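Local coordinates for purine-binding protein BAB2_0673 (Brucella melitensis biovar Abortus, PDB 3S99), which binds adenine and probably other purines such as guanine, and may serve an ABC-type system for their uptake, at residues P161-Q175 with L340-L354. Residues are numbered along the deposited sequence; the frame is centred on the assembly and turned at random.
Sequences PEVVQGINSFMLGAQ and LLGMNFYVAGVDDKL. With ADE (adenine), chain T.
Asn168, midway along helix 161-175, meets the C-terminal segment 340-354 with every atom of its side chain. Its CB rests against both methyl groups of Val347, and CG lies 3.9 Å from Val347 CG1. At the tip the amide bridges two backbone groups. Val347 N donates to Asn168 OD1 (2.8 Å) from well above the carbonyl plane. Asn168 ND2 gives Phe345 O a nearly straight bond (2.9 Å, 164° at the hydrogen) that lies in the planes of both groups. A weak bond from ND2 to Met343 SD uses the amide's second hydrogen, and with three partners the rotation of the amide is fixed.

The protein has the two-lobed architecture of periplasmic binding proteins, and the C-terminal chain here runs along the outside of one lobe's helix. The first turn of that helix also carries Glu162, whose OE2 lies 2.7 Å from N7 of adenine on a side turned away from segment 340-354.

Toward that end, Leu340 O accepts hydrogen bonds from opposite faces of its plane, from Gln165 NE2 and Met343 N. Val164, with CG1 anti to the backbone N (chi1 -180°), presses this methyl against Phe345 O and Met343 CG, while CG2 meets Leu354 CD2 and Met343 O. Ile167 CG2 packs obliquely on Tyr346 CE1 (3.6 Å), and the tyrosine hydroxyl donates to the anti lone pair of Asp352 OD2, which Trp187 also binds. At the far end Gln175 NE2 donates to Ala348 O (2.9 Å), within the type II turn Val347-Val350, and a water donates to both that oxygen and Gln175 OE1.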
# COMPACT_ATOMS: atom_id res chain seq x y z
N PRO A 161 2.78 -10.61 -4.32
CA PRO A 161 1.32 -10.68 -4.44
C PRO A 161 0.58 -9.38 -4.11
O PRO A 161 -0.38 -9.04 -4.79
CB PRO A 161 0.94 -11.80 -3.46
CG PRO A 161 2.16 -12.69 -3.41
CD PRO A 161 3.31 -11.69 -3.47
N GLU A 162 1.03 -8.63 -3.12
CA GLU A 162 0.40 -7.31 -2.84
C GLU A 162 0.33 -6.39 -4.08
O GLU A 162 -0.69 -5.71 -4.32
CB GLU A 162 1.14 -6.57 -1.72
CG GLU A 162 0.60 -5.16 -1.42
CD GLU A 162 1.42 -4.44 -0.38
OE1 GLU A 162 1.78 -5.09 0.63
OE2 GLU A 162 1.72 -3.23 -0.56
N VAL A 163 1.39 -6.41 -4.88
CA VAL A 163 1.44 -5.55 -6.06
C VAL A 163 0.58 -6.11 -7.19
O VAL A 163 -0.13 -5.33 -7.86
CB VAL A 163 2.90 -5.32 -6.51
CG1 VAL A 163 2.94 -4.40 -7.73
CG2 VAL A 163 3.71 -4.72 -5.34
N VAL A 164 0.60 -7.43 -7.37
CA VAL A 164 -0.25 -8.07 -8.36
C VAL A 164 -1.74 -7.84 -8.04
O VAL A 164 -2.52 -7.52 -8.92
CB VAL A 164 -0.01 -9.57 -8.49
CG1 VAL A 164 -0.93 -10.15 -9.55
CG2 VAL A 164 1.45 -9.87 -8.85
N GLN A 165 -2.12 -8.03 -6.78
CA GLN A 165 -3.46 -7.65 -6.34
C GLN A 165 -3.85 -6.23 -6.78
O GLN A 165 -4.95 -6.01 -7.26
CB GLN A 165 -3.56 -7.68 -4.82
CG GLN A 165 -3.45 -9.06 -4.13
CD GLN A 165 -3.26 -8.85 -2.61
OE1 GLN A 165 -3.67 -7.80 -2.09
NE2 GLN A 165 -2.62 -9.80 -1.92
N GLY A 166 -2.95 -5.28 -6.59
CA GLY A 166 -3.22 -3.87 -6.84
C GLY A 166 -3.42 -3.56 -8.30
O GLY A 166 -4.34 -2.83 -8.67
N ILE A 167 -2.59 -4.16 -9.14
CA ILE A 167 -2.71 -4.03 -10.58
C ILE A 167 -4.05 -4.64 -11.02
O ILE A 167 -4.82 -4.01 -11.78
CB ILE A 167 -1.53 -4.72 -11.30
CG1 ILE A 167 -0.22 -3.98 -11.01
CG2 ILE A 167 -1.79 -4.81 -12.81
CD1 ILE A 167 1.09 -4.73 -11.48
N ASN A 168 -4.35 -5.84 -10.52
CA ASN A 168 -5.58 -6.53 -10.91
C ASN A 168 -6.80 -5.78 -10.47
O ASN A 168 -7.74 -5.63 -11.26
CB ASN A 168 -5.61 -7.94 -10.36
CG ASN A 168 -4.72 -8.89 -11.13
OD1 ASN A 168 -4.50 -8.70 -12.32
ND2 ASN A 168 -4.22 -9.93 -10.45
N SER A 169 -6.82 -5.31 -9.22
CA SER A 169 -7.94 -4.54 -8.73
C SER A 169 -8.18 -3.24 -9.49
O SER A 169 -9.32 -2.89 -9.81
CB SER A 169 -7.77 -4.23 -7.26
OG SER A 169 -8.95 -3.64 -6.78
N PHE A 170 -7.10 -2.52 -9.78
CA PHE A 170 -7.16 -1.31 -10.58
C PHE A 170 -7.80 -1.55 -11.96
O PHE A 170 -8.70 -0.81 -12.38
CB PHE A 170 -5.75 -0.72 -10.71
CG PHE A 170 -5.67 0.53 -11.52
CD1 PHE A 170 -6.09 1.74 -11.00
CD2 PHE A 170 -5.14 0.51 -12.81
CE1 PHE A 170 -6.00 2.90 -11.76
CE2 PHE A 170 -5.07 1.68 -13.57
CZ PHE A 170 -5.48 2.86 -13.05
N MET A 171 -7.37 -2.62 -12.62
CA MET A 171 -7.90 -2.99 -13.92
C MET A 171 -9.41 -3.34 -13.82
O MET A 171 -10.23 -2.90 -14.67
CB MET A 171 -7.09 -4.17 -14.49
CG MET A 171 -7.45 -4.61 -15.90
SD MET A 171 -7.28 -3.34 -17.23
CE MET A 171 -5.82 -2.51 -16.64
N LEU A 172 -9.78 -4.14 -12.82
CA LEU A 172 -11.18 -4.53 -12.66
C LEU A 172 -12.06 -3.28 -12.44
O LEU A 172 -13.16 -3.20 -13.00
CB LEU A 172 -11.37 -5.52 -11.49
CG LEU A 172 -10.77 -6.92 -11.73
CD1 LEU A 172 -10.75 -7.78 -10.45
CD2 LEU A 172 -11.56 -7.66 -12.79
N GLY A 173 -11.59 -2.35 -11.62
CA GLY A 173 -12.27 -1.07 -11.42
C GLY A 173 -12.46 -0.32 -12.74
O GLY A 173 -13.57 0.08 -13.09
N ALA A 174 -11.36 -0.15 -13.48
CA ALA A 174 -11.42 0.51 -14.79
C ALA A 174 -12.40 -0.20 -15.73
O ALA A 174 -13.18 0.46 -16.42
CB ALA A 174 -10.06 0.59 -15.42
N GLN A 175 -12.33 -1.53 -15.75
CA GLN A 175 -13.17 -2.32 -16.63
C GLN A 175 -14.64 -2.30 -16.28
O GLN A 175 -15.43 -2.71 -17.10
CB GLN A 175 -12.71 -3.79 -16.68
CG GLN A 175 -11.38 -4.01 -17.38
CD GLN A 175 -10.88 -5.45 -17.25
OE1 GLN A 175 -11.34 -6.23 -16.38
NE2 GLN A 175 -9.96 -5.84 -18.14
N LEU A 340 -5.64 -14.44 -2.79
CA LEU A 340 -5.08 -13.10 -2.96
C LEU A 340 -3.65 -13.03 -2.42
O LEU A 340 -2.78 -12.38 -3.01
CB LEU A 340 -5.96 -12.03 -2.30
CG LEU A 340 -7.45 -11.98 -2.72
CD1 LEU A 340 -8.11 -10.67 -2.23
CD2 LEU A 340 -7.60 -12.17 -4.24
N LEU A 341 -3.40 -13.71 -1.30
CA LEU A 341 -2.15 -13.54 -0.56
C LEU A 341 -1.00 -14.18 -1.29
O LEU A 341 0.18 -13.83 -1.07
CB LEU A 341 -2.28 -14.11 0.86
CG LEU A 341 -2.99 -13.24 1.90
CD1 LEU A 341 -2.96 -13.92 3.26
CD2 LEU A 341 -2.33 -11.86 2.00
N GLY A 342 -1.32 -15.13 -2.16
CA GLY A 342 -0.32 -15.73 -3.03
C GLY A 342 -0.46 -15.32 -4.47
O GLY A 342 0.16 -15.94 -5.33
N MET A 343 -1.25 -14.27 -4.77
CA MET A 343 -1.62 -13.93 -6.16
C MET A 343 -0.41 -13.73 -7.07
O MET A 343 0.44 -12.87 -6.83
CB MET A 343 -2.50 -12.67 -6.20
CG MET A 343 -3.28 -12.47 -7.52
SD MET A 343 -4.38 -11.07 -7.34
CE MET A 343 -5.91 -11.74 -7.96
N ASN A 344 -0.34 -14.56 -8.11
CA ASN A 344 0.79 -14.55 -9.04
C ASN A 344 0.33 -14.68 -10.51
O ASN A 344 1.02 -15.23 -11.35
CB ASN A 344 1.80 -15.65 -8.66
CG ASN A 344 1.21 -17.04 -8.79
OD1 ASN A 344 0.03 -17.22 -9.11
ND2 ASN A 344 2.03 -18.05 -8.54
N PHE A 345 -0.85 -14.13 -10.79
CA PHE A 345 -1.39 -14.09 -12.14
C PHE A 345 -2.14 -12.78 -12.32
O PHE A 345 -2.55 -12.15 -11.34
CB PHE A 345 -2.36 -15.25 -12.35
CG PHE A 345 -3.51 -15.26 -11.40
CD1 PHE A 345 -3.41 -15.94 -10.18
CD2 PHE A 345 -4.70 -14.58 -11.70
CE1 PHE A 345 -4.46 -15.93 -9.29
CE2 PHE A 345 -5.76 -14.58 -10.80
CZ PHE A 345 -5.65 -15.26 -9.60
N TYR A 346 -2.29 -12.36 -13.57
CA TYR A 346 -3.04 -11.16 -13.90
C TYR A 346 -4.44 -11.55 -14.33
O TYR A 346 -4.65 -12.66 -14.78
CB TYR A 346 -2.40 -10.37 -15.03
CG TYR A 346 -1.19 -9.56 -14.65
CD1 TYR A 346 -1.22 -8.67 -13.57
CD2 TYR A 346 -0.02 -9.65 -15.38
CE1 TYR A 346 -0.11 -7.92 -13.24
CE2 TYR A 346 1.09 -8.89 -15.08
CZ TYR A 346 1.04 -8.02 -14.01
OH TYR A 346 2.16 -7.26 -13.71
N VAL A 347 -5.38 -10.62 -14.20
CA VAL A 347 -6.72 -10.82 -14.78
C VAL A 347 -6.67 -10.49 -16.28
O VAL A 347 -5.67 -9.92 -16.77
CB VAL A 347 -7.81 -9.97 -14.04
CG1 VAL A 347 -8.00 -10.45 -12.64
CG2 VAL A 347 -7.47 -8.45 -14.05
N ALA A 348 -7.72 -10.89 -17.01
CA ALA A 348 -7.85 -10.56 -18.44
C ALA A 348 -7.79 -9.06 -18.64
O ALA A 348 -8.41 -8.28 -17.89
CB ALA A 348 -9.17 -11.11 -19.03
N GLY A 349 -7.03 -8.66 -19.66
CA GLY A 349 -6.89 -7.26 -20.06
C GLY A 349 -5.53 -6.65 -19.75
O GLY A 349 -5.16 -5.61 -20.33
N VAL A 350 -4.79 -7.27 -18.84
CA VAL A 350 -3.46 -6.80 -18.51
C VAL A 350 -2.50 -7.35 -19.57
O VAL A 350 -2.62 -8.51 -20.01
CB VAL A 350 -3.02 -7.23 -17.07
CG1 VAL A 350 -1.61 -6.71 -16.75
CG2 VAL A 350 -4.05 -6.74 -16.00
N ASP A 351 -1.55 -6.53 -19.99
CA ASP A 351 -0.64 -6.92 -21.07
C ASP A 351 0.75 -7.37 -20.57
O ASP A 351 1.49 -8.03 -21.29
CB ASP A 351 -0.57 -5.78 -22.09
CG ASP A 351 -1.95 -5.51 -22.73
OD1 ASP A 351 -2.60 -6.50 -23.16
OD2 ASP A 351 -2.39 -4.33 -22.77
N ASP A 352 1.07 -7.06 -19.32
CA ASP A 352 2.38 -7.36 -18.75
C ASP A 352 2.65 -8.88 -18.57
O ASP A 352 1.73 -9.69 -18.42
CB ASP A 352 2.49 -6.62 -17.42
CG ASP A 352 3.91 -6.63 -16.85
OD1 ASP A 352 4.88 -6.50 -17.62
OD2 ASP A 352 4.04 -6.74 -15.63
N LYS A 353 3.92 -9.27 -18.64
CA LYS A 353 4.31 -10.66 -18.34
C LYS A 353 4.82 -10.63 -16.92
O LYS A 353 5.73 -9.86 -16.61
CB LYS A 353 5.43 -11.17 -19.27
N LEU A 354 4.25 -11.47 -16.07
CA LEU A 354 4.63 -11.46 -14.67
C LEU A 354 6.03 -12.10 -14.48
O LEU A 354 6.24 -13.25 -14.89
CB LEU A 354 3.55 -12.14 -13.82
CG LEU A 354 3.37 -11.63 -12.38
CD1 LEU A 354 3.39 -10.11 -12.27
CD2 LEU A 354 2.06 -12.15 -11.81
N9 ADE T . 5.87 -3.49 2.01
C8 ADE T . 4.59 -3.78 1.60
N7 ADE T . 4.03 -2.88 0.83
C5 ADE T . 5.08 -1.95 0.75
C6 ADE T . 5.13 -0.77 0.07
N6 ADE T . 4.02 -0.40 -0.59
N1 ADE T . 6.28 -0.02 0.14
C2 ADE T . 7.31 -0.50 0.86
N3 ADE T . 7.39 -1.63 1.56
C4 ADE T . 6.21 -2.30 1.44
O HOH W 1 -10.57 -8.77 -16.40